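Local atomic coordinates of catechol 1,2-dioxygenase (PDB entry 1DLM), a protein that catalyses the iron(III)-dependent intradiol cleavage of catechol by molecular oxygen to cis,cis-muconate, a step of the beta-ketoadipate pathway. Residues A[195-200]-A[223-228]. Sequence-based numbering, arbitrary orientation.
Sequences ILPAGY and AHIHYF. With FE (Fe (III) ion), chain C.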
loop_
_atom_site.group_PDB
_atom_site.type_symbol
_atom_site.label_atom_id
_atom_site.label_comp_id
_atom_site.label_asym_id
_atom_site.label_seq_id
_atom_site.Cartn_x
_atom_site.Cartn_y
_atom_site.Cartn_z
ATOM N N ILE A 195 7.758 -31.192 -15.221
ATOM C CA ILE A 195 6.788 -31.961 -14.440
ATOM C C ILE A 195 5.459 -31.209 -14.399
ATOM O O ILE A 195 5.421 -30.006 -14.640
ATOM C CB ILE A 195 7.259 -32.198 -12.968
ATOM C CG1 ILE A 195 7.453 -30.864 -12.256
ATOM C CG2 ILE A 195 8.548 -33.011 -12.937
ATOM C CD1 ILE A 195 7.850 -31.007 -10.810
ATOM N N LEU A 196 4.366 -31.915 -14.130
ATOM C CA LEU A 196 3.081 -31.243 -14.034
ATOM C C LEU A 196 3.077 -30.338 -12.810
ATOM O O LEU A 196 3.449 -30.749 -11.707
ATOM C CB LEU A 196 1.929 -32.240 -13.924
ATOM C CG LEU A 196 1.270 -32.620 -15.249
ATOM C CD1 LEU A 196 0.167 -33.625 -14.994
ATOM C CD2 LEU A 196 0.698 -31.373 -15.910
ATOM N N PRO A 197 2.702 -29.068 -13.002
ATOM C CA PRO A 197 2.656 -28.120 -11.893
ATOM C C PRO A 197 1.399 -28.380 -11.077
ATOM O O PRO A 197 0.471 -29.049 -11.536
ATOM C CB PRO A 197 2.598 -26.785 -12.615
ATOM C CG PRO A 197 1.684 -27.122 -13.750
ATOM C CD PRO A 197 2.368 -28.381 -14.261
ATOM N N ALA A 198 1.381 -27.871 -9.859
ATOM C CA ALA A 198 0.218 -28.014 -9.011
ATOM C C ALA A 198 -0.251 -26.585 -8.851
ATOM O O ALA A 198 0.556 -25.666 -8.922
ATOM C CB ALA A 198 0.614 -28.582 -7.662
ATOM N N GLY A 199 -1.547 -26.381 -8.664
ATOM C CA GLY A 199 -2.019 -25.027 -8.456
ATOM C C GLY A 199 -1.419 -24.528 -7.149
ATOM O O GLY A 199 -0.646 -25.236 -6.495
ATOM N N TYR A 200 -1.752 -23.307 -6.756
ATOM C CA TYR A 200 -1.229 -22.765 -5.505
ATOM C C TYR A 200 -2.117 -21.645 -5.015
ATOM O O TYR A 200 -2.884 -21.056 -5.787
ATOM C CB TYR A 200 0.206 -22.259 -5.690
ATOM C CG TYR A 200 0.354 -21.206 -6.758
ATOM C CD1 TYR A 200 0.113 -19.857 -6.485
ATOM C CD2 TYR A 200 0.695 -21.568 -8.059
ATOM C CE1 TYR A 200 0.208 -18.896 -7.488
ATOM C CE2 TYR A 200 0.795 -20.620 -9.074
ATOM C CZ TYR A 200 0.549 -19.284 -8.789
ATOM O OH TYR A 200 0.638 -18.353 -9.809
ATOM N N ALA A 223 -3.832 -25.299 -11.534
ATOM C CA ALA A 223 -2.499 -25.575 -12.061
ATOM C C ALA A 223 -2.384 -24.929 -13.442
ATOM O O ALA A 223 -3.305 -25.010 -14.252
ATOM C CB ALA A 223 -2.264 -27.066 -12.150
ATOM N N HIS A 224 -1.260 -24.267 -13.697
ATOM C CA HIS A 224 -1.067 -23.590 -14.976
ATOM C C HIS A 224 0.404 -23.410 -15.326
ATOM O O HIS A 224 1.293 -23.557 -14.481
ATOM C CB HIS A 224 -1.714 -22.215 -14.954
ATOM C CG HIS A 224 -1.171 -21.324 -13.887
ATOM N ND1 HIS A 224 -1.507 -21.470 -12.559
ATOM C CD2 HIS A 224 -0.235 -20.346 -13.935
ATOM C CE1 HIS A 224 -0.806 -20.618 -11.833
ATOM N NE2 HIS A 224 -0.026 -19.925 -12.644
ATOM N N ILE A 225 0.636 -23.056 -16.584
ATOM C CA ILE A 225 1.987 -22.862 -17.084
ATOM C C ILE A 225 2.033 -21.530 -17.817
ATOM O O ILE A 225 1.224 -21.266 -18.708
ATOM C CB ILE A 225 2.385 -24.017 -18.036
ATOM C CG1 ILE A 225 2.223 -25.360 -17.306
ATOM C CG2 ILE A 225 3.826 -23.827 -18.518
ATOM C CD1 ILE A 225 2.492 -26.588 -18.168
ATOM N N HIS A 226 2.983 -20.700 -17.416
ATOM C CA HIS A 226 3.154 -19.365 -17.964
ATOM C C HIS A 226 3.976 -19.341 -19.243
ATOM O O HIS A 226 4.949 -20.078 -19.378
ATOM C CB HIS A 226 3.846 -18.480 -16.923
ATOM C CG HIS A 226 3.049 -18.267 -15.673
ATOM N ND1 HIS A 226 2.068 -17.303 -15.569
ATOM C CD2 HIS A 226 3.084 -18.899 -14.476
ATOM C CE1 HIS A 226 1.535 -17.352 -14.361
ATOM N NE2 HIS A 226 2.133 -18.313 -13.679
ATOM N N TYR A 227 3.576 -18.469 -20.163
ATOM C CA TYR A 227 4.262 -18.294 -21.433
ATOM C C TYR A 227 4.555 -16.833 -21.763
ATOM O O TYR A 227 3.794 -15.929 -21.424
ATOM C CB TYR A 227 3.435 -18.825 -22.604
ATOM C CG TYR A 227 3.450 -20.313 -22.837
ATOM C CD1 TYR A 227 2.692 -21.180 -22.040
ATOM C CD2 TYR A 227 4.191 -20.854 -23.890
ATOM C CE1 TYR A 227 2.669 -22.557 -22.298
ATOM C CE2 TYR A 227 4.179 -22.224 -24.156
ATOM C CZ TYR A 227 3.413 -23.066 -23.357
ATOM O OH TYR A 227 3.382 -24.411 -23.622
ATOM N N PHE A 228 5.673 -16.645 -22.453
ATOM C CA PHE A 228 6.128 -15.373 -22.993
ATOM C C PHE A 228 6.616 -15.866 -24.358
ATOM O O PHE A 228 7.433 -16.792 -24.436
ATOM C CB PHE A 228 7.315 -14.798 -22.216
ATOM C CG PHE A 228 6.968 -13.653 -21.299
ATOM C CD1 PHE A 228 5.748 -12.999 -21.395
ATOM C CD2 PHE A 228 7.878 -13.228 -20.332
ATOM C CE1 PHE A 228 5.441 -11.942 -20.541
ATOM C CE2 PHE A 228 7.577 -12.174 -19.471
ATOM C CZ PHE A 228 6.360 -11.532 -19.577
HETATM FE FE FE C . 1.614 -18.717 -11.836
HETATM O O HOH W 1 0.328 -23.730 -11.161
HETATM O O HOH W 2 1.872 -16.479 -11.008
#
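Tyr200, His224 and His226 converge on one ferric ion, and through it the loop 195-200 is tied to the strand that carries both histidines. His226 NE2 makes the shortest of the three bonds, 2.0 Å to the iron; His224 NE2 follows at 2.2 Å, and Tyr200 OH lies 2.3 Å from the metal, which sits in the plane of the tyrosine ring. Their shared metal brings the Tyr200 and His224 rings together by their margins, planes 51° apart. CB of His224 leaves the strand pointing away from the loop, and a chi1 of 59°, with CG between the backbone N and the carbonyl carbon, brings the end of the ring back to the iron; the same torsion in Tyr200 (58°) turns its OH in. Water 2 and Tyr164 complete the five ligands. In the second shell, Pro222 O accepts a hydrogen bond from His224 ND1, which fixes the rotation of that ring and probably makes it a more electron-rich ligand, while Trp156 stacks on His226. Water 1 bridges the backbones, accepting from His224 N at 3.0 Å and donating to Ala198 O. Some way from the metal, Ala223 CB packs 3.4 Å from Pro197 O. Gly199, having no side chain, lets the two backbones close in, its CA 3.6 Å from Ala223 N. Pro197 lies nearly perpendicular to the Ile225 side chain, CG to CG1 4.0 Å. Two tyrosines and two histidines around a non-haem ferric ion are the signature of the intradiol dioxygenases, whose catechol site is made up in this enzyme by Tyr164, His224, Ile225 and His226.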